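Local coordinates for protein-tyrosine-phosphatase (Chaetomium thermophilum var. thermophilum DSM 1495, PDB 5M43) that probably removes phosphate from phosphotyrosine and from phosphoserine or phosphothreonine in proteins, as the dual-specificity phosphatase domain of Yvh1, a protein linked to ribosome assembly, at residues Leu12-Val17 / Glu148-Ala153. Residues are numbered along the deposited sequence; the frame is centred on the assembly and turned at random. Where two conformers were deposited one is given.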
loop_
_atom_site.group_PDB
_atom_site.type_symbol
_atom_site.label_atom_id
_atom_site.label_comp_id
_atom_site.label_asym_id
_atom_site.label_seq_id
_atom_site.Cartn_x
_atom_site.Cartn_y
_atom_site.Cartn_z
ATOM N N LEU A 12 8.233 3.494 -2.807
ATOM C CA LEU A 12 6.841 3.163 -2.561
ATOM C C LEU A 12 6.144 4.493 -2.273
ATOM O O LEU A 12 6.581 5.229 -1.371
ATOM C CB LEU A 12 6.776 2.227 -1.364
ATOM C CG LEU A 12 5.355 1.845 -0.884
ATOM C CD1 LEU A 12 4.620 1.150 -2.048
ATOM C CD2 LEU A 12 5.474 0.897 0.303
ATOM N N PHE A 13 5.019 4.722 -2.964
ATOM C CA PHE A 13 4.298 5.995 -2.890
ATOM C C PHE A 13 2.849 5.748 -2.560
ATOM O O PHE A 13 2.295 4.688 -2.864
ATOM C CB PHE A 13 4.382 6.754 -4.244
ATOM C CG PHE A 13 5.764 7.299 -4.527
ATOM C CD1 PHE A 13 6.823 6.467 -4.956
ATOM C CD2 PHE A 13 6.025 8.669 -4.341
ATOM C CE1 PHE A 13 8.116 6.975 -5.193
ATOM C CE2 PHE A 13 7.343 9.176 -4.586
ATOM C CZ PHE A 13 8.348 8.349 -4.986
ATOM N N VAL A 14 2.211 6.770 -1.986
ATOM C CA VAL A 14 0.787 6.683 -1.616
ATOM C C VAL A 14 0.124 8.007 -1.976
ATOM O O VAL A 14 0.730 9.093 -1.889
ATOM C CB VAL A 14 0.648 6.394 -0.111
ATOM C CG1 VAL A 14 1.162 7.522 0.739
ATOM C CG2 VAL A 14 -0.842 6.166 0.296
ATOM N N GLY A 15 -1.139 7.917 -2.343
ATOM C CA GLY A 15 -1.878 9.124 -2.666
ATOM C C GLY A 15 -3.316 8.833 -2.983
ATOM O O GLY A 15 -3.786 7.706 -2.820
ATOM N N GLY A 16 -4.027 9.904 -3.330
ATOM C CA GLY A 16 -5.423 9.821 -3.711
ATOM C C GLY A 16 -5.618 9.778 -5.216
ATOM O O GLY A 16 -4.680 9.683 -6.007
ATOM N N VAL A 17 -6.894 9.854 -5.613
ATOM C CA VAL A 17 -7.218 9.567 -7.002
ATOM C C VAL A 17 -6.827 10.697 -7.939
ATOM O O VAL A 17 -6.450 10.443 -9.091
ATOM C CB VAL A 17 -8.714 9.206 -7.116
ATOM C CG1 VAL A 17 -9.586 10.426 -6.764
ATOM C CG2 VAL A 17 -8.978 8.699 -8.523
ATOM N N GLU A 148 4.549 9.813 8.867
ATOM C CA GLU A 148 5.703 10.692 8.762
ATOM C C GLU A 148 5.803 11.358 7.397
ATOM O O GLU A 148 6.412 12.437 7.291
ATOM C CB GLU A 148 6.992 9.920 9.086
ATOM C CG GLU A 148 7.015 9.454 10.526
ATOM C CD GLU A 148 8.359 8.943 10.964
ATOM O OE1 GLU A 148 9.370 9.611 10.679
ATOM O OE2 GLU A 148 8.392 7.871 11.609
ATOM N N THR A 149 5.255 10.756 6.347
ATOM C CA THR A 149 5.232 11.423 5.046
ATOM C C THR A 149 3.847 11.567 4.455
ATOM O O THR A 149 3.702 12.333 3.482
ATOM C CB THR A 149 6.107 10.721 4.004
ATOM O OG1 THR A 149 5.559 9.407 3.748
ATOM C CG2 THR A 149 7.532 10.601 4.489
ATOM N N ARG A 150 2.815 10.887 5.025
ATOM C CA ARG A 150 1.423 11.042 4.591
ATOM C C ARG A 150 0.614 11.364 5.847
ATOM O O ARG A 150 -0.078 10.506 6.400
ATOM C CB ARG A 150 0.938 9.755 3.893
ATOM C CG ARG A 150 -0.472 9.873 3.302
ATOM C CD ARG A 150 -0.456 10.735 2.045
ATOM N NE ARG A 150 -1.820 10.804 1.400
ATOM C CZ ARG A 150 -2.063 11.592 0.341
ATOM N NH1 ARG A 150 -1.043 12.335 -0.166
ATOM N NH2 ARG A 150 -3.263 11.689 -0.234
ATOM N N PRO A 151 0.666 12.603 6.325
ATOM C CA PRO A 151 0.068 12.891 7.632
ATOM C C PRO A 151 -1.444 12.643 7.688
ATOM O O PRO A 151 -1.954 12.381 8.792
ATOM C CB PRO A 151 0.425 14.379 7.872
ATOM C CG PRO A 151 0.973 14.881 6.546
ATOM C CD PRO A 151 1.512 13.707 5.811
ATOM N N ILE A 152 -2.179 12.707 6.559
ATOM C CA ILE A 152 -3.632 12.444 6.637
ATOM C C ILE A 152 -3.950 10.960 6.798
ATOM O O ILE A 152 -5.146 10.638 7.046
ATOM C CB ILE A 152 -4.372 12.948 5.386
ATOM C CG1 ILE A 152 -5.879 13.129 5.622
ATOM C CG2 ILE A 152 -4.065 12.087 4.166
ATOM C CD1 ILE A 152 -6.576 13.712 4.433
ATOM N N ALA A 153 -2.942 10.083 6.749
ATOM C CA ALA A 153 -3.199 8.638 6.820
ATOM C C ALA A 153 -4.035 8.283 8.041
ATOM O O ALA A 153 -3.791 8.774 9.150
ATOM C CB ALA A 153 -1.850 7.904 6.880
HETATM O O HOH W 1 -2.748 12.490 -3.419
#
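Arg150 reaches out of the 148-153 loop and lies against the end of strand 12-15, its methylene chain on Val14 and its guanidinium over Gly15. Val14 points its CG1 methyl at the chain, 3.8 Å from both CG and CD of Arg150 and 3.9 Å from its CB, so one methyl packs on three successive carbons. Arg150 sets out toward the strand; CG lies anti to the backbone N (chi1 -175°), the chain bends once, at chi2 (74°), and then runs extended, bringing NH2 to Gly16. Over one face of the guanidinium sits Gly15, its CA 3.8 Å from Arg150 NH2 and offset toward the rim; with no side chain on Gly15, the flat group comes right up to the backbone. The single polar link across the contact is a water: it accepts from Gly16 N at 2.9 Å and, weakly, from Arg150 NH2 at 3.3 Å.

The stronger bonds of this buried cation go to Gly106 O from NE and to Met105 O from NH2, carbonyls of the HCxxGxxR phosphate-binding P-loop characteristic of this phosphatase family. A leucine in place of Arg150 would probably leave both carbonyls without these donors and the P-loop less firmly tied to the 148-153 loop. Arg150 also opens a type I turn, closed by Ala153 N on its O at 2.9 Å.

The contact thus joins the connection between helices 135-147 and 157-168 to the sheet: strand 12-15 lies between strands 4-5 and 99-102, Val14 also packs on Ser110 and Ile114 of helix 109-121, and Ala153 touches Val111 of that helix and Leu143 of helix 135-147.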